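KLLA0E08119p (PDB 3VA7) probably uses biotin and ATP to carboxylate urea to urea-1-carboxylate, the chain here being the urea carboxylase part of a longer bifunctional urea-degrading enzyme. Local coordinates at residues 512-516 and 652-656; 730-734 and 843-847; 764-768 and 792-796; 782-788 and 811-817. One frame throughout, in Å; residues are numbered along the deposited sequence.

Contact 1 of 4, residues 512-516 and 652-656; sequences YSFRL and SLLPT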
# COMPACT_ATOMS: atom_id res chain seq x y z
N TYR A 512 -21.38 5.15 12.42
CA TYR A 512 -22.62 4.57 13.01
C TYR A 512 -23.31 3.49 12.13
O TYR A 512 -23.53 2.33 12.56
CB TYR A 512 -23.61 5.67 13.50
CG TYR A 512 -24.67 5.12 14.42
CD1 TYR A 512 -24.32 4.47 15.60
CD2 TYR A 512 -26.01 5.18 14.08
CE1 TYR A 512 -25.28 3.92 16.42
CE2 TYR A 512 -26.99 4.62 14.89
CZ TYR A 512 -26.62 4.00 16.05
OH TYR A 512 -27.57 3.44 16.86
N SER A 513 -23.63 3.87 10.90
CA SER A 513 -24.15 2.94 9.92
C SER A 513 -23.24 1.73 9.77
O SER A 513 -23.73 0.58 9.61
CB SER A 513 -24.32 3.60 8.56
OG SER A 513 -25.01 4.87 8.57
N PHE A 514 -21.92 1.97 9.82
CA PHE A 514 -20.97 0.89 9.59
C PHE A 514 -21.20 -0.15 10.68
O PHE A 514 -21.25 -1.35 10.42
CB PHE A 514 -19.53 1.40 9.62
CG PHE A 514 -18.48 0.29 9.53
CD1 PHE A 514 -17.92 -0.06 8.32
CD2 PHE A 514 -18.07 -0.39 10.69
CE1 PHE A 514 -16.97 -1.12 8.25
CE2 PHE A 514 -17.11 -1.46 10.65
CZ PHE A 514 -16.55 -1.81 9.42
N ARG A 515 -21.33 0.32 11.92
CA ARG A 515 -21.42 -0.58 13.06
C ARG A 515 -22.81 -1.19 13.15
O ARG A 515 -22.96 -2.32 13.55
CB ARG A 515 -21.08 0.13 14.35
CG ARG A 515 -19.70 0.76 14.34
CD ARG A 515 -19.17 0.81 15.71
NE ARG A 515 -19.62 1.96 16.46
CZ ARG A 515 -19.74 1.96 17.80
NH1 ARG A 515 -19.48 0.86 18.54
NH2 ARG A 515 -20.17 3.06 18.40
N LEU A 516 -23.82 -0.44 12.72
CA LEU A 516 -25.13 -1.05 12.59
C LEU A 516 -25.01 -2.22 11.63
O LEU A 516 -25.43 -3.33 11.97
CB LEU A 516 -26.17 -0.06 12.07
CG LEU A 516 -26.75 0.99 13.03
CD1 LEU A 516 -27.50 2.09 12.23
CD2 LEU A 516 -27.65 0.36 14.10
N SER A 652 -35.66 2.30 16.05
CA SER A 652 -35.39 3.51 16.82
C SER A 652 -33.87 3.80 16.89
O SER A 652 -33.45 4.94 17.13
CB SER A 652 -35.99 3.42 18.23
OG SER A 652 -35.56 2.25 18.93
N LEU A 653 -33.07 2.75 16.69
CA LEU A 653 -31.62 2.83 16.62
C LEU A 653 -31.05 3.30 15.26
O LEU A 653 -29.84 3.56 15.15
CB LEU A 653 -31.00 1.48 16.98
CG LEU A 653 -31.39 0.83 18.31
CD1 LEU A 653 -30.41 -0.30 18.65
CD2 LEU A 653 -31.50 1.89 19.45
N LEU A 654 -31.90 3.39 14.22
CA LEU A 654 -31.41 3.91 12.94
C LEU A 654 -31.12 5.40 13.05
O LEU A 654 -31.83 6.11 13.76
CB LEU A 654 -32.37 3.65 11.79
CG LEU A 654 -32.70 2.18 11.55
CD1 LEU A 654 -33.73 2.09 10.40
CD2 LEU A 654 -31.45 1.28 11.31
N PRO A 655 -30.05 5.87 12.38
CA PRO A 655 -29.74 7.28 12.37
C PRO A 655 -30.70 8.04 11.46
O PRO A 655 -31.20 7.46 10.48
CB PRO A 655 -28.32 7.33 11.79
CG PRO A 655 -28.18 6.07 11.03
CD PRO A 655 -28.95 5.07 11.82
N THR A 656 -30.94 9.30 11.77
CA THR A 656 -31.80 10.13 10.97
C THR A 656 -30.95 10.96 10.06
O THR A 656 -30.43 12.01 10.43
CB THR A 656 -32.66 11.13 11.81
OG1 THR A 656 -33.20 10.47 12.95
CG2 THR A 656 -33.80 11.65 10.98

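Contact 2 of 4, residues 730-734 and 843-847; sequences VYSLG and AGDRY. With NA (sodium ion), chain K; BTI (5-(hexahydro-2-oxo-1H-thieno[3,4-D]imidazol-6-yl)pentanal), chain B.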
# COMPACT_ATOMS: atom_id res chain seq x y z
N VAL A 730 -0.97 19.80 15.88
CA VAL A 730 -1.68 18.60 15.42
C VAL A 730 -3.15 18.81 15.55
O VAL A 730 -3.63 19.43 16.52
CB VAL A 730 -1.25 17.34 16.12
CG1 VAL A 730 -1.92 16.12 15.49
CG2 VAL A 730 0.30 17.21 16.06
N TYR A 731 -3.88 18.39 14.55
CA TYR A 731 -5.26 18.76 14.46
C TYR A 731 -6.08 17.66 15.08
O TYR A 731 -5.63 16.52 15.22
CB TYR A 731 -5.71 18.80 13.00
CG TYR A 731 -5.13 19.84 12.13
CD1 TYR A 731 -4.63 21.03 12.65
CD2 TYR A 731 -5.14 19.68 10.75
CE1 TYR A 731 -4.10 22.04 11.77
CE2 TYR A 731 -4.64 20.64 9.88
CZ TYR A 731 -4.14 21.82 10.37
OH TYR A 731 -3.67 22.78 9.46
N SER A 732 -7.34 17.98 15.33
CA SER A 732 -8.28 16.97 15.82
C SER A 732 -9.11 16.38 14.70
O SER A 732 -9.59 17.11 13.84
CB SER A 732 -9.22 17.64 16.83
OG SER A 732 -8.50 18.02 17.99
N LEU A 733 -9.31 15.07 14.73
CA LEU A 733 -10.38 14.49 13.93
C LEU A 733 -11.65 15.33 14.08
O LEU A 733 -12.13 15.63 15.22
CB LEU A 733 -10.62 13.09 14.39
CG LEU A 733 -10.12 11.94 13.54
CD1 LEU A 733 -9.48 12.35 12.18
CD2 LEU A 733 -9.19 11.02 14.39
N GLY A 734 -12.16 15.79 12.94
CA GLY A 734 -13.39 16.51 12.91
C GLY A 734 -13.14 18.00 12.89
O GLY A 734 -14.10 18.78 12.79
N ALA A 843 -10.22 21.02 22.12
CA ALA A 843 -10.06 20.67 20.70
C ALA A 843 -10.77 19.39 20.36
O ALA A 843 -10.14 18.37 20.04
CB ALA A 843 -8.55 20.58 20.35
N GLY A 844 -12.08 19.43 20.43
CA GLY A 844 -12.87 18.25 20.21
C GLY A 844 -13.25 17.54 21.49
O GLY A 844 -12.60 17.64 22.50
N ASP A 845 -14.37 16.89 21.43
CA ASP A 845 -14.83 15.85 22.33
C ASP A 845 -13.65 14.98 22.98
O ASP A 845 -13.78 14.43 24.07
CB ASP A 845 -15.75 15.03 21.36
CG ASP A 845 -16.53 14.00 22.02
OD1 ASP A 845 -17.73 14.19 22.14
OD2 ASP A 845 -16.01 12.93 22.44
N ARG A 846 -12.53 14.83 22.26
CA ARG A 846 -11.50 13.81 22.56
C ARG A 846 -10.10 14.35 22.88
O ARG A 846 -9.15 13.58 23.08
CB ARG A 846 -11.31 12.83 21.38
CG ARG A 846 -12.29 11.68 21.32
CD ARG A 846 -12.18 10.90 20.05
NE ARG A 846 -12.68 11.70 18.94
CZ ARG A 846 -12.72 11.28 17.67
NH1 ARG A 846 -12.30 10.05 17.35
NH2 ARG A 846 -13.24 12.07 16.74
N TYR A 847 -9.93 15.67 22.92
CA TYR A 847 -8.59 16.16 23.08
C TYR A 847 -8.56 17.54 23.63
O TYR A 847 -9.48 18.34 23.40
CB TYR A 847 -7.91 16.38 21.73
CG TYR A 847 -8.13 15.43 20.59
CD1 TYR A 847 -9.35 15.41 19.86
CD2 TYR A 847 -7.08 14.62 20.19
CE1 TYR A 847 -9.51 14.58 18.80
CE2 TYR A 847 -7.20 13.79 19.11
CZ TYR A 847 -8.40 13.78 18.40
OH TYR A 847 -8.42 12.92 17.36
NA NA K . -16.05 10.97 23.03
C11 BTI B . -9.19 18.12 0.97
O11 BTI B . -8.60 18.90 0.17
C10 BTI B . -8.85 17.98 2.49
C9 BTI B . -7.64 18.84 2.85
C8 BTI B . -7.39 19.04 4.34
C7 BTI B . -6.51 20.26 4.69
C2 BTI B . -5.22 20.38 3.91
S1 BTI B . -4.16 18.98 4.13
C6 BTI B . -2.70 19.87 3.72
C5 BTI B . -2.93 21.33 4.03
N3 BTI B . -2.29 21.48 5.31
C3 BTI B . -3.17 21.66 6.26
O3 BTI B . -2.85 21.88 7.52
N2 BTI B . -4.41 21.65 5.80
C4 BTI B . -4.41 21.59 4.34
O HOH W 1 -13.90 14.68 17.04
O HOH W 2 -14.69 8.36 22.93

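Contact 3 of 4, residues 764-768 and 792-796; sequences EAELW and LKESQ. With NA (sodium ion), chain K.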
# COMPACT_ATOMS: atom_id res chain seq x y z
N GLU A 764 -17.21 13.75 18.09
CA GLU A 764 -16.93 12.42 17.62
C GLU A 764 -18.17 11.81 16.97
O GLU A 764 -18.10 11.28 15.85
CB GLU A 764 -16.49 11.56 18.78
CG GLU A 764 -16.08 10.15 18.39
CD GLU A 764 -15.47 9.40 19.55
OE1 GLU A 764 -15.28 8.18 19.42
OE2 GLU A 764 -15.20 10.03 20.62
N ALA A 765 -19.29 11.91 17.69
CA ALA A 765 -20.51 11.16 17.44
C ALA A 765 -21.33 11.88 16.40
O ALA A 765 -22.35 11.34 15.95
CB ALA A 765 -21.32 11.07 18.73
N GLU A 766 -20.91 13.10 16.08
CA GLU A 766 -21.50 13.83 14.96
C GLU A 766 -20.78 13.64 13.60
O GLU A 766 -21.34 13.95 12.55
CB GLU A 766 -21.65 15.32 15.30
CG GLU A 766 -22.59 15.52 16.45
CD GLU A 766 -24.00 15.67 15.98
OE1 GLU A 766 -24.25 16.69 15.31
OE2 GLU A 766 -24.84 14.79 16.25
N LEU A 767 -19.56 13.10 13.63
CA LEU A 767 -18.77 12.89 12.40
C LEU A 767 -19.48 12.05 11.34
O LEU A 767 -19.28 12.30 10.16
CB LEU A 767 -17.38 12.30 12.71
CG LEU A 767 -16.33 13.39 12.75
CD1 LEU A 767 -14.96 12.84 13.15
CD2 LEU A 767 -16.23 14.03 11.37
N TRP A 768 -20.31 11.08 11.75
CA TRP A 768 -21.07 10.28 10.80
C TRP A 768 -21.89 11.11 9.86
O TRP A 768 -22.09 10.71 8.75
CB TRP A 768 -22.00 9.30 11.49
CG TRP A 768 -23.37 9.88 11.88
CD1 TRP A 768 -23.71 10.45 13.08
CD2 TRP A 768 -24.55 9.94 11.06
NE1 TRP A 768 -25.03 10.87 13.06
CE2 TRP A 768 -25.57 10.57 11.84
CE3 TRP A 768 -24.85 9.54 9.75
CZ2 TRP A 768 -26.88 10.78 11.35
CZ3 TRP A 768 -26.13 9.77 9.25
CH2 TRP A 768 -27.14 10.39 10.06
N LEU A 792 -24.14 11.81 23.44
CA LEU A 792 -24.44 11.29 22.11
C LEU A 792 -23.57 10.05 21.88
O LEU A 792 -24.04 8.98 21.50
CB LEU A 792 -24.18 12.36 21.07
CG LEU A 792 -25.08 13.59 21.06
CD1 LEU A 792 -24.49 14.79 20.33
CD2 LEU A 792 -26.42 13.25 20.45
N LYS A 793 -22.28 10.20 22.15
CA LYS A 793 -21.35 9.14 21.87
C LYS A 793 -21.72 7.89 22.60
O LYS A 793 -21.84 6.83 21.99
CB LYS A 793 -19.94 9.56 22.28
CG LYS A 793 -18.86 8.78 21.63
CD LYS A 793 -18.38 7.68 22.52
CE LYS A 793 -17.51 6.74 21.70
NZ LYS A 793 -16.73 5.87 22.58
N GLU A 794 -21.90 8.00 23.92
CA GLU A 794 -22.24 6.87 24.77
C GLU A 794 -23.54 6.20 24.34
O GLU A 794 -23.66 4.97 24.42
CB GLU A 794 -22.28 7.27 26.24
CG GLU A 794 -20.98 6.97 26.98
CD GLU A 794 -20.72 7.91 28.18
OE1 GLU A 794 -19.60 7.78 28.78
OE2 GLU A 794 -21.59 8.76 28.54
N SER A 795 -24.49 7.00 23.86
CA SER A 795 -25.72 6.45 23.36
C SER A 795 -25.47 5.60 22.12
O SER A 795 -26.21 4.65 21.89
CB SER A 795 -26.71 7.56 23.04
OG SER A 795 -26.76 7.76 21.64
N GLN A 796 -24.45 5.92 21.30
CA GLN A 796 -24.21 5.09 20.13
C GLN A 796 -23.60 3.74 20.58
O GLN A 796 -23.95 2.67 20.09
CB GLN A 796 -23.36 5.80 19.07
CG GLN A 796 -24.02 7.04 18.42
CD GLN A 796 -23.11 7.81 17.42
OE1 GLN A 796 -23.53 8.83 16.85
NE2 GLN A 796 -21.89 7.32 17.20
NA NA K . -16.05 10.97 23.03
O HOH W 2 -14.69 8.36 22.93

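Contact 4 of 4, residues 782-788 and 811-817; sequences VPLSYGV and LSDDKIL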
# COMPACT_ATOMS: atom_id res chain seq x y z
N VAL A 782 -23.50 23.57 15.08
CA VAL A 782 -24.33 23.85 16.22
C VAL A 782 -23.43 23.60 17.46
O VAL A 782 -22.82 22.52 17.60
CB VAL A 782 -25.54 22.91 16.05
CG1 VAL A 782 -25.51 21.78 16.97
CG2 VAL A 782 -26.84 23.68 16.07
N PRO A 783 -23.24 24.62 18.32
CA PRO A 783 -22.35 24.45 19.49
C PRO A 783 -22.89 23.48 20.53
O PRO A 783 -24.10 23.38 20.79
CB PRO A 783 -22.24 25.85 20.07
CG PRO A 783 -23.47 26.52 19.62
CD PRO A 783 -23.95 25.91 18.34
N LEU A 784 -21.97 22.74 21.10
CA LEU A 784 -22.30 21.62 21.94
C LEU A 784 -21.20 21.63 23.02
O LEU A 784 -19.99 21.93 22.72
CB LEU A 784 -22.23 20.36 21.09
CG LEU A 784 -23.44 19.51 20.71
CD1 LEU A 784 -24.54 20.31 20.09
CD2 LEU A 784 -23.01 18.30 19.84
N SER A 785 -21.64 21.38 24.27
CA SER A 785 -20.79 21.26 25.44
C SER A 785 -20.07 19.93 25.40
O SER A 785 -20.56 18.93 24.83
CB SER A 785 -21.63 21.30 26.72
OG SER A 785 -22.38 20.08 26.88
N TYR A 786 -18.92 19.88 26.07
CA TYR A 786 -18.22 18.62 26.22
C TYR A 786 -19.18 17.49 26.65
O TYR A 786 -19.15 16.39 26.08
CB TYR A 786 -17.05 18.80 27.19
CG TYR A 786 -16.45 17.48 27.58
CD1 TYR A 786 -15.60 16.75 26.67
CD2 TYR A 786 -16.76 16.89 28.84
CE1 TYR A 786 -15.06 15.50 27.03
CE2 TYR A 786 -16.23 15.65 29.18
CZ TYR A 786 -15.39 14.96 28.28
OH TYR A 786 -14.91 13.73 28.68
N GLY A 787 -20.05 17.75 27.65
CA GLY A 787 -20.88 16.70 28.24
C GLY A 787 -21.94 16.19 27.26
O GLY A 787 -22.17 14.97 27.09
N VAL A 788 -22.60 17.12 26.60
CA VAL A 788 -23.58 16.71 25.60
C VAL A 788 -22.91 15.82 24.54
O VAL A 788 -23.47 14.82 24.13
CB VAL A 788 -24.30 17.93 24.99
CG1 VAL A 788 -25.09 17.54 23.78
CG2 VAL A 788 -25.20 18.52 26.03
N LEU A 811 -29.14 14.83 18.27
CA LEU A 811 -29.30 16.27 18.34
C LEU A 811 -30.77 16.68 18.55
O LEU A 811 -31.69 16.14 17.88
CB LEU A 811 -28.76 16.87 17.04
CG LEU A 811 -27.83 18.07 17.14
CD1 LEU A 811 -26.73 17.76 18.13
CD2 LEU A 811 -27.25 18.49 15.80
N SER A 812 -30.99 17.59 19.49
CA SER A 812 -32.30 18.22 19.69
C SER A 812 -32.06 19.53 20.40
O SER A 812 -31.05 19.67 21.09
CB SER A 812 -33.26 17.33 20.49
OG SER A 812 -32.76 17.10 21.80
N ASP A 813 -32.97 20.50 20.23
CA ASP A 813 -32.71 21.86 20.71
C ASP A 813 -32.23 22.01 22.14
O ASP A 813 -31.37 22.85 22.40
CB ASP A 813 -33.90 22.77 20.44
CG ASP A 813 -34.23 22.80 18.97
OD1 ASP A 813 -33.30 23.11 18.19
OD2 ASP A 813 -35.39 22.46 18.61
N ASP A 814 -32.75 21.19 23.05
CA ASP A 814 -32.35 21.26 24.46
C ASP A 814 -30.96 20.67 24.72
O ASP A 814 -30.43 20.74 25.83
CB ASP A 814 -33.40 20.61 25.38
CG ASP A 814 -33.81 19.21 24.92
OD1 ASP A 814 -34.68 19.13 23.99
OD2 ASP A 814 -33.29 18.21 25.50
N LYS A 815 -30.36 20.09 23.68
CA LYS A 815 -28.96 19.62 23.75
C LYS A 815 -27.95 20.74 23.32
O LYS A 815 -26.75 20.62 23.57
CB LYS A 815 -28.78 18.31 22.94
CG LYS A 815 -29.62 17.10 23.40
CD LYS A 815 -28.97 16.29 24.57
CE LYS A 815 -29.32 16.80 26.02
NZ LYS A 815 -30.21 15.89 26.84
N ILE A 816 -28.43 21.81 22.72
CA ILE A 816 -27.55 22.78 22.10
C ILE A 816 -27.28 24.01 22.94
O ILE A 816 -28.23 24.70 23.30
CB ILE A 816 -28.13 23.28 20.76
CG1 ILE A 816 -28.26 22.12 19.78
CG2 ILE A 816 -27.30 24.43 20.20
CD1 ILE A 816 -28.96 22.47 18.48
N LEU A 817 -26.00 24.30 23.21
CA LEU A 817 -25.57 25.58 23.77
C LEU A 817 -26.22 26.83 23.11
O LEU A 817 -26.36 26.89 21.88
CB LEU A 817 -24.03 25.71 23.75
CG LEU A 817 -23.07 24.90 24.66
CD1 LEU A 817 -21.65 25.44 24.48
CD2 LEU A 817 -23.46 24.85 26.20
O HOH W 3 -24.41 21.33 24.90

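Contact 1 of 4, residues 512-516 and 652-656
Tyr-512 gives the hydrogen bond of this contact: its OH donates to Leu-653 O over 2.8 Å. The hydroxyl lies in the carbonyl plane, on a lone pair, with a C=O...donor angle of 136°. A chi1 of -164° puts CG anti to the backbone N, and the ring leaves helix 511-520 in the direction of the loop 652-656. The carbonyl oxygen meets the tyrosine at its edge, in the plane of the ring. Van der Waals packing does the rest. Pro-655 also comes to the ring's edge, CG in the ring plane and CD 3.7 Å from Tyr-512 CE2, the side chains crossing at a slant. One helical turn on, Leu-516 lays its CG over a face of the tyrosine, 4.1 Å above the plane and offset toward the rim. Its CD1 points at Pro-655 and comes within 3.3 Å of CD there. The same methyl has Leu-654 CD2 at 4.1 Å, although the CB of Leu-654 starts off away from the helix. Outside the pair, Gln-796, Ser-799 and Ile-800 of helix 786-802 also touch Tyr-512, and the hydroxyl of Ser-513 bonds to Asp-510. Within carboxyltransferase subdomain A and B, the chemistry implies a buried, mostly apolar joint in which a phenol hydroxyl and a loop carbonyl satisfy each other, while proline and leucine side chains hold the ring at its edge and over a face.

Contact 2 of 4, residues 730-734 and 843-847
Ser-732 turns OG anti to its own carbonyl carbon (chi1 -67°), aiming the hydroxyl at Ala-843, and Tyr-847 uses the same first rotamer to slide its ring under that oxygen. The serine donates to Ala-843 O at 2.6 Å, approaching from above the carbonyl plane, 43° out of it. It also sits over one face of the Tyr-847 ring, toward the rim, with OG 3.3 Å from CD1. Leu-733 crosses the tyrosine at a slant, and its CD2 lies 3.6 Å from Tyr-847 OH. Beyond it the Arg-846 chain bends at chi3 and brings NH2 to 3.7 Å from Leu-733 CB. A water at the edge of the guanidinium, in its plane, accepts from NH2 and donates to Leu-733 O, joining the two segments a second time. Neither end of the contact is far from a bound group: Tyr-731, its OH bonded to Phe-756 N, belongs to the biotin pocket, and Asp-845 OD2 binds sodium at 2.0 Å. Segment 843-847 carries the type I turn, Gly-844 to Tyr-847, that joins strands 838-842 and 847-852 in a beta hairpin; it seats subdomain C and D of the carboxyltransferase against a biotin-pocket loop of subdomain A and B.

Contact 3 of 4, residues 764-768 and 792-796
Ala-765 sets its methyl against helix 786-802, and this is the tight part of the contact. Its CB stands 3.7 Å from Lys-793 N and 3.9 Å from Leu-792 CB. The amide end of Gln-796 lies beside the same alanine and crosses Trp-768, the two planes 70° apart. Toward Leu-792, Glu-766, bent at chi2, brings OE2 to 4.1 Å from Leu-792 CD1, while its OE1 is held by Lys-769 and by Gly-666 N. The side of Glu-764 and Lys-793, both partly exposed, is looser. Glu-764 is stretched out, CG anti to the backbone N (chi1 -177°), and its OE2 binds the sodium ion at 2.7 Å. Its other oxygen meets the lysine chain rather than the charge: OE1 to Lys-793 CE is 3.5 Å, whereas OE1 to NZ is 4.2 Å, too long for a salt bridge. Lys-793 NZ instead pairs with Asp-797 and reaches, weakly, a water that also sits on the sodium. Were Lys-793 an alanine, Asp-797 would probably lose this cationic mate and the sodium-bound water its weak donor. Asp-845, from the 843-847 turn, is another sodium ligand. The turn leading into helix 767-770 thus rests on helix 786-802 through Ala-765, with strand 662-669 beyond Glu-766 and Pro-655 touching the indole of Trp-768.

Contact 4 of 4, residues 782-788 and 811-817
Largely apolar packing joins a strand-to-helix junction with an N-capped helix to a loop that carries a short 3-10 turn, 813-815. Strand 778-783, between strands 691-698 and 662-669 in the mixed sheet of carboxyltransferase subdomain A and B, leads through Leu-784 and Ser-785 into helix 786-802; the loop follows that helix. Ile-816 crosses Val-782 at about a right angle, with CD1 3.4 Å from Val-782 CG2, and its CG1 lies 4.1 Å from Leu-784 CD1. Leu-811 slides past the same valine in the opposite direction, and its CD1 also meets Leu-784 CD1 at 3.9 Å. Cutting Ile-816 back to an alanine would probably open a gap beside Val-782 and leave Leu-784 CD1 without one of its apolar neighbours. Leu-817 lays CG 3.8 Å from Ser-785 N, and its own N donates a weak hydrogen bond to Pro-783 O. On the helix, Val-788 sets CG1 at 3.5 Å from Lys-815 O, which a water bridges to Ser-785 N. With OG between its backbone N and carbonyl carbon (chi1 72°), Ser-785 is the N-cap of helix 786-802: Val-788 N donates to this OG over 3.0 Å, nearly straight at 168°.

Overall arrangement
Contacts 2 and 3 share the sodium site: Asp-845 comes from one, Glu-764 from the other, and both contacts include a water bound to the ion. Arg-846 NE adds a salt bridge to Glu-764 OE2 at 3.5 Å. Contact 3 is the hub of the group. It touches contact 1, the two centres about 10 Å apart, and its Leu-792 meets Leu-784 and Leu-811 of contact 4, whose centre is about 12 Å away. Contacts 3 and 4 both use helix 786-802. Contact 2 alone reaches the biotin pocket, through Tyr-731; contact 1, its centre about 23 Å from that of contact 2, does not touch it.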